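Local coordinates for p800 reaction center core protein (Heliobacterium modesticaldum, PDB 5V8K), which forms the homodimeric core of a photosynthetic reaction center, carrying bacteriochlorophyll g and other pigments and holding a [4Fe-4S] cluster, at residues D199-A212 with F274-R288. Sequence-based numbering, arbitrary orientation.
With GBF (Bacteriochlorophyll g), chain T.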
loop_
_atom_site.group_PDB
_atom_site.type_symbol
_atom_site.label_atom_id
_atom_site.label_comp_id
_atom_site.label_asym_id
_atom_site.label_seq_id
_atom_site.Cartn_x
_atom_site.Cartn_y
_atom_site.Cartn_z
ATOM N N ASP A 199 26.711 24.765 21.366
ATOM C CA ASP A 199 25.391 24.489 20.813
ATOM C C ASP A 199 24.832 23.185 21.367
ATOM O O ASP A 199 25.396 22.108 21.136
ATOM C CB ASP A 199 25.447 24.449 19.276
ATOM C CG ASP A 199 24.117 24.836 18.629
ATOM O OD1 ASP A 199 23.121 24.097 18.829
ATOM O OD2 ASP A 199 24.070 25.877 17.926
ATOM N N TRP A 200 23.702 23.299 22.075
ATOM C CA TRP A 200 22.996 22.139 22.613
ATOM C C TRP A 200 22.557 21.178 21.505
ATOM O O TRP A 200 22.474 19.968 21.728
ATOM C CB TRP A 200 21.780 22.601 23.431
ATOM C CG TRP A 200 20.810 23.405 22.640
ATOM C CD1 TRP A 200 20.745 24.763 22.561
ATOM C CD2 TRP A 200 19.768 22.909 21.792
ATOM N NE1 TRP A 200 19.733 25.144 21.717
ATOM C CE2 TRP A 200 19.126 24.026 21.220
ATOM C CE3 TRP A 200 19.326 21.630 21.450
ATOM C CZ2 TRP A 200 18.059 23.904 20.341
ATOM C CZ3 TRP A 200 18.260 21.505 20.554
ATOM C CH2 TRP A 200 17.646 22.632 20.006
ATOM N N GLU A 201 22.247 21.682 20.317
ATOM C CA GLU A 201 21.795 20.755 19.291
ATOM C C GLU A 201 22.945 19.891 18.778
ATOM O O GLU A 201 22.722 18.751 18.374
ATOM C CB GLU A 201 21.100 21.498 18.146
ATOM C CG GLU A 201 20.267 20.566 17.262
ATOM C CD GLU A 201 19.329 21.256 16.284
ATOM O OE1 GLU A 201 19.579 22.432 15.918
ATOM O OE2 GLU A 201 18.340 20.599 15.855
ATOM N N ALA A 202 24.185 20.375 18.833
ATOM C CA ALA A 202 25.288 19.523 18.401
ATOM C C ALA A 202 25.483 18.372 19.374
ATOM O O ALA A 202 25.618 17.216 18.955
ATOM C CB ALA A 202 26.580 20.322 18.243
ATOM N N VAL A 203 25.505 18.674 20.676
ATOM C CA VAL A 203 25.586 17.630 21.707
ATOM C C VAL A 203 24.432 16.650 21.558
ATOM O O VAL A 203 24.624 15.433 21.549
ATOM C CB VAL A 203 25.608 18.258 23.107
ATOM C CG1 VAL A 203 25.580 17.171 24.197
ATOM C CG2 VAL A 203 26.899 19.098 23.265
ATOM N N LEU A 204 23.219 17.171 21.419
ATOM C CA LEU A 204 22.054 16.316 21.324
ATOM C C LEU A 204 22.171 15.375 20.140
ATOM O O LEU A 204 21.889 14.172 20.264
ATOM C CB LEU A 204 20.804 17.178 21.212
ATOM C CG LEU A 204 19.545 16.384 20.850
ATOM C CD1 LEU A 204 19.223 15.387 21.941
ATOM C CD2 LEU A 204 18.386 17.310 20.638
ATOM N N SER A 205 22.607 15.903 18.985
ATOM C CA SER A 205 22.752 15.090 17.789
ATOM C C SER A 205 23.698 13.929 18.032
ATOM O O SER A 205 23.399 12.781 17.687
ATOM C CB SER A 205 23.255 15.958 16.632
ATOM O OG SER A 205 23.611 15.144 15.514
ATOM N N VAL A 206 24.860 14.218 18.607
ATOM C CA VAL A 206 25.857 13.188 18.831
ATOM C C VAL A 206 25.336 12.131 19.798
ATOM O O VAL A 206 25.547 10.923 19.593
ATOM C CB VAL A 206 27.157 13.843 19.315
ATOM C CG1 VAL A 206 28.134 12.832 19.817
ATOM C CG2 VAL A 206 27.763 14.577 18.180
ATOM N N SER A 207 24.623 12.555 20.851
ATOM C CA SER A 207 24.055 11.581 21.782
ATOM C C SER A 207 23.119 10.613 21.061
ATOM O O SER A 207 23.168 9.394 21.291
ATOM C CB SER A 207 23.308 12.274 22.919
ATOM O OG SER A 207 24.205 12.960 23.790
ATOM N N CYS A 208 22.239 11.145 20.202
ATOM C CA CYS A 208 21.323 10.289 19.463
ATOM C C CYS A 208 22.073 9.333 18.552
ATOM O O CYS A 208 21.744 8.149 18.479
ATOM C CB CYS A 208 20.335 11.117 18.641
ATOM S SG CYS A 208 19.177 12.055 19.628
ATOM N N GLN A 209 23.061 9.842 17.821
ATOM C CA GLN A 209 23.758 9.011 16.850
ATOM C C GLN A 209 24.526 7.888 17.537
ATOM O O GLN A 209 24.487 6.739 17.096
ATOM C CB GLN A 209 24.702 9.872 16.014
ATOM C CG GLN A 209 24.019 10.998 15.246
ATOM C CD GLN A 209 24.970 11.672 14.360
ATOM O OE1 GLN A 209 25.570 11.020 13.541
ATOM N NE2 GLN A 209 25.160 12.985 14.519
ATOM N N ILE A 210 25.249 8.202 18.609
ATOM C CA ILE A 210 25.968 7.157 19.319
ATOM C C ILE A 210 24.985 6.179 19.969
ATOM O O ILE A 210 25.203 4.969 19.962
ATOM C CB ILE A 210 26.921 7.768 20.355
ATOM C CG1 ILE A 210 27.988 8.609 19.666
ATOM C CG2 ILE A 210 27.553 6.666 21.225
ATOM C CD1 ILE A 210 29.032 7.832 18.860
ATOM N N LEU A 211 23.885 6.678 20.518
ATOM C CA LEU A 211 22.886 5.766 21.070
ATOM C C LEU A 211 22.393 4.785 20.003
ATOM O O LEU A 211 22.189 3.595 20.283
ATOM C CB LEU A 211 21.729 6.560 21.672
ATOM C CG LEU A 211 20.698 5.724 22.420
ATOM C CD1 LEU A 211 21.288 5.263 23.732
ATOM C CD2 LEU A 211 19.454 6.541 22.646
ATOM N N ALA A 212 22.231 5.262 18.761
ATOM C CA ALA A 212 21.780 4.391 17.679
ATOM C C ALA A 212 22.766 3.254 17.458
ATOM O O ALA A 212 22.374 2.104 17.255
ATOM C CB ALA A 212 21.603 5.194 16.388
ATOM N N PHE A 274 16.620 6.682 16.252
ATOM C CA PHE A 274 17.602 7.603 16.831
ATOM C C PHE A 274 18.714 7.936 15.835
ATOM O O PHE A 274 19.257 9.041 15.868
ATOM C CB PHE A 274 18.204 7.031 18.114
ATOM C CG PHE A 274 17.388 7.309 19.351
ATOM C CD1 PHE A 274 17.499 8.525 19.988
ATOM C CD2 PHE A 274 16.509 6.361 19.864
ATOM C CE1 PHE A 274 16.744 8.801 21.117
ATOM C CE2 PHE A 274 15.755 6.642 20.981
ATOM C CZ PHE A 274 15.880 7.863 21.612
ATOM N N TRP A 275 19.075 6.996 14.961
ATOM C CA TRP A 275 20.078 7.259 13.937
ATOM C C TRP A 275 19.601 8.369 13.010
ATOM O O TRP A 275 20.302 9.349 12.769
ATOM C CB TRP A 275 20.340 5.966 13.150
ATOM C CG TRP A 275 21.376 5.989 12.065
ATOM C CD1 TRP A 275 22.573 6.652 12.058
ATOM C CD2 TRP A 275 21.300 5.280 10.822
ATOM N NE1 TRP A 275 23.248 6.398 10.869
ATOM C CE2 TRP A 275 22.481 5.548 10.103
ATOM C CE3 TRP A 275 20.339 4.444 10.248
ATOM C CZ2 TRP A 275 22.717 5.005 8.831
ATOM C CZ3 TRP A 275 20.564 3.923 9.003
ATOM C CH2 TRP A 275 21.751 4.201 8.302
ATOM N N ILE A 276 18.380 8.228 12.503
ATOM C CA ILE A 276 17.881 9.166 11.516
ATOM C C ILE A 276 17.522 10.482 12.177
ATOM O O ILE A 276 17.849 11.547 11.659
ATOM C CB ILE A 276 16.698 8.546 10.758
ATOM C CG1 ILE A 276 17.210 7.368 9.925
ATOM C CG2 ILE A 276 16.004 9.598 9.891
ATOM C CD1 ILE A 276 16.143 6.456 9.371
ATOM N N GLY A 277 16.862 10.438 13.340
ATOM C CA GLY A 277 16.567 11.668 14.056
ATOM C C GLY A 277 17.803 12.367 14.572
ATOM O O GLY A 277 17.852 13.596 14.615
ATOM N N GLY A 278 18.818 11.611 14.974
ATOM C CA GLY A 278 20.062 12.242 15.381
ATOM C C GLY A 278 20.745 12.955 14.234
ATOM O O GLY A 278 21.247 14.079 14.387
ATOM N N VAL A 279 20.789 12.311 13.068
ATOM C CA VAL A 279 21.377 12.945 11.892
ATOM C C VAL A 279 20.570 14.176 11.492
ATOM O O VAL A 279 21.137 15.198 11.086
ATOM C CB VAL A 279 21.497 11.918 10.747
ATOM C CG1 VAL A 279 21.903 12.583 9.423
ATOM C CG2 VAL A 279 22.538 10.871 11.140
ATOM N N PHE A 280 19.239 14.112 11.613
ATOM C CA PHE A 280 18.430 15.295 11.338
ATOM C C PHE A 280 18.846 16.471 12.228
ATOM O O PHE A 280 18.969 17.602 11.751
ATOM C CB PHE A 280 16.945 14.985 11.522
ATOM C CG PHE A 280 16.119 16.222 11.773
ATOM C CD1 PHE A 280 15.721 17.037 10.727
ATOM C CD2 PHE A 280 15.797 16.589 13.062
ATOM C CE1 PHE A 280 14.994 18.193 10.967
ATOM C CE2 PHE A 280 15.077 17.737 13.311
ATOM C CZ PHE A 280 14.676 18.546 12.263
ATOM N N HIS A 281 19.069 16.226 13.526
ATOM C CA HIS A 281 19.497 17.309 14.412
ATOM C C HIS A 281 20.882 17.843 14.063
ATOM O O HIS A 281 21.134 19.043 14.188
ATOM C CB HIS A 281 19.475 16.847 15.859
ATOM C CG HIS A 281 18.120 16.915 16.458
ATOM N ND1 HIS A 281 17.441 18.103 16.597
ATOM C CD2 HIS A 281 17.292 15.946 16.906
ATOM C CE1 HIS A 281 16.250 17.865 17.106
ATOM N NE2 HIS A 281 16.138 16.561 17.307
ATOM N N GLY A 282 21.819 16.970 13.710
ATOM C CA GLY A 282 23.134 17.458 13.358
ATOM C C GLY A 282 23.069 18.307 12.104
ATOM O O GLY A 282 23.647 19.389 12.039
ATOM N N ALA A 283 22.321 17.829 11.110
ATOM C CA ALA A 283 22.111 18.573 9.875
ATOM C C ALA A 283 21.417 19.899 10.146
ATOM O O ALA A 283 21.746 20.921 9.534
ATOM C CB ALA A 283 21.278 17.722 8.895
ATOM N N HIS A 284 20.429 19.900 11.031
ATOM C CA HIS A 284 19.747 21.143 11.359
ATOM C C HIS A 284 20.694 22.115 12.051
ATOM O O HIS A 284 20.649 23.326 11.802
ATOM C CB HIS A 284 18.526 20.871 12.242
ATOM C CG HIS A 284 17.771 22.105 12.572
ATOM N ND1 HIS A 284 17.789 22.666 13.828
ATOM C CD2 HIS A 284 17.038 22.933 11.794
ATOM C CE1 HIS A 284 17.077 23.780 13.817
ATOM N NE2 HIS A 284 16.620 23.972 12.594
ATOM N N PHE A 285 21.555 21.608 12.926
ATOM C CA PHE A 285 22.584 22.457 13.522
ATOM C C PHE A 285 23.495 23.044 12.444
ATOM O O PHE A 285 23.772 24.255 12.435
ATOM C CB PHE A 285 23.374 21.653 14.566
ATOM C CG PHE A 285 24.762 22.204 14.853
ATOM C CD1 PHE A 285 24.951 23.300 15.687
ATOM C CD2 PHE A 285 25.877 21.588 14.306
ATOM C CE1 PHE A 285 26.259 23.789 15.932
ATOM C CE2 PHE A 285 27.158 22.055 14.553
ATOM C CZ PHE A 285 27.353 23.157 15.356
ATOM N N MET A 286 23.949 22.208 11.504
ATOM C CA MET A 286 24.807 22.722 10.439
ATOM C C MET A 286 24.093 23.783 9.625
ATOM O O MET A 286 24.688 24.795 9.247
ATOM C CB MET A 286 25.260 21.591 9.520
ATOM C CG MET A 286 26.163 20.616 10.196
ATOM S SD MET A 286 26.052 19.062 9.322
ATOM C CE MET A 286 27.716 18.562 9.425
ATOM N N LEU A 287 22.817 23.561 9.340
ATOM C CA LEU A 287 22.072 24.508 8.533
ATOM C C LEU A 287 21.944 25.843 9.245
ATOM O O LEU A 287 22.027 26.902 8.605
ATOM C CB LEU A 287 20.705 23.917 8.202
ATOM C CG LEU A 287 19.863 24.684 7.208
ATOM C CD1 LEU A 287 20.582 24.736 5.828
ATOM C CD2 LEU A 287 18.478 24.038 7.060
ATOM N N ARG A 288 21.778 25.826 10.577
ATOM C CA ARG A 288 21.758 27.083 11.325
ATOM C C ARG A 288 23.117 27.762 11.281
ATOM O O ARG A 288 23.195 28.995 11.199
ATOM C CB ARG A 288 21.310 26.850 12.766
ATOM C CG ARG A 288 19.828 26.498 12.851
ATOM C CD ARG A 288 19.296 26.518 14.275
ATOM N NE ARG A 288 19.822 25.422 15.107
ATOM C CZ ARG A 288 20.754 25.554 16.053
ATOM N NH1 ARG A 288 21.283 26.733 16.323
ATOM N NH2 ARG A 288 21.155 24.502 16.743
HETATM MG MG GBF T . 27.399 11.018 12.261
HETATM C CHA GBF T . 28.589 14.194 13.159
HETATM C CHB GBF T . 25.852 12.395 9.683
HETATM C CHC GBF T . 26.882 7.787 11.296
HETATM C CHD GBF T . 29.265 9.755 15.103
HETATM N NA GBF T . 27.254 12.864 11.567
HETATM C C1A GBF T . 27.762 14.045 11.927
HETATM C C2A GBF T . 27.637 15.218 11.020
HETATM C C3A GBF T . 26.385 14.704 10.298
HETATM C C4A GBF T . 26.503 13.231 10.534
HETATM C CMA GBF T . 25.076 15.227 10.879
HETATM C CAA GBF T . 28.907 15.452 10.167
HETATM C CBA GBF T . 29.171 14.362 9.129
HETATM C CGA GBF T . 30.379 14.757 8.306
HETATM O O1A GBF T . 30.449 15.879 7.814
HETATM O O2A GBF T . 31.067 13.663 7.644
HETATM N NB GBF T . 26.618 10.185 10.566
HETATM C C1B GBF T . 25.878 10.901 9.685
HETATM C C2B GBF T . 25.366 10.029 8.754
HETATM C C3B GBF T . 25.668 8.753 9.195
HETATM C C4B GBF T . 26.359 8.884 10.423
HETATM C CMB GBF T . 24.623 10.415 7.492
HETATM C CAB GBF T . 25.284 7.588 8.388
HETATM C CBB GBF T . 25.731 6.354 8.469
HETATM N NC GBF T . 27.974 9.213 13.038
HETATM C C1C GBF T . 27.647 8.020 12.551
HETATM C C2C GBF T . 27.939 6.718 13.213
HETATM C C3C GBF T . 28.666 7.446 14.242
HETATM C C4C GBF T . 28.641 8.831 14.151
HETATM C CMC GBF T . 26.622 6.139 13.790
HETATM C CAC GBF T . 29.323 6.717 15.346
HETATM C CBC GBF T . 29.316 5.209 15.383
HETATM N ND GBF T . 28.621 11.648 13.739
HETATM C C1D GBF T . 29.264 11.198 14.815
HETATM C C2D GBF T . 30.042 12.214 15.815
HETATM C C3D GBF T . 29.676 13.292 15.002
HETATM C C4D GBF T . 28.876 13.013 13.852
HETATM C CMD GBF T . 30.845 12.080 17.056
HETATM C CAD GBF T . 30.001 14.735 14.956
HETATM O OBD GBF T . 30.510 15.528 15.816
HETATM C CBD GBF T . 29.197 15.360 13.844
HETATM C CGD GBF T . 28.086 16.257 14.310
HETATM O O1D GBF T . 26.961 15.850 14.545
HETATM O O2D GBF T . 28.307 17.656 14.521
HETATM C CED GBF T . 27.740 18.184 15.720
HETATM C C1 GBF T . 31.892 13.824 6.494
HETATM C C2 GBF T . 31.826 12.511 5.756
HETATM C C3 GBF T . 32.533 11.436 6.138
HETATM C C4 GBF T . 33.452 11.487 7.321
HETATM C C5 GBF T . 32.401 10.144 5.364
#
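Segments 200-212 and 274-288 of two pigment-bearing, predicted transmembrane helices run nearly antiparallel (158°), their axes 7.6 Å apart at closest approach, and Glu201 enters as a knob among His281, His284, Phe285 and Arg288. Its CG, anti to the backbone N (chi1 -164°), heads an extended chain that delivers the carboxylate to three donor side chains. Glu201 OE2 takes the almost straight bond from His281 ND1 (2.8 Å, 177°) on its anti lone pair, in the imidazole plane. Because His281 NE2 ligates the magnesium of another bacteriochlorophyll g, Glu201 is a second-shell residue that probably fixes the rotation of this ligand; Leu204 CD2 covers one face of that imidazole. Glu201 OE1 receives His284 ND1 at 2.8 Å and, side-on, both NE and NH2 of Arg288, the latter at 2.7 Å. The guanidinium also bridges to Asp199, NH2 to OD1 at 2.9 Å, while that same OD1 caps the helix through Glu201 N. An alanine in place of Glu201 would probably leave the His281 ring freer to turn about its NE2-magnesium bond, both histidine ND1 atoms without their carboxylate acceptor, and Arg288 with Asp199 alone of the two acids. Midway, Gly278 admits Cys208 CB to 3.5 Å from its CA, and Ser205 OG donates to Gly278 O. Beside this seam the Gln209 side chain ligates the magnesium of a bacteriochlorophyll g, whose macrocycle Val279 also touches. Beyond, helix 258-291 packs Phe280 and Ala283 on helix 437-447, and Trp275 and Val279 on helix 376-401.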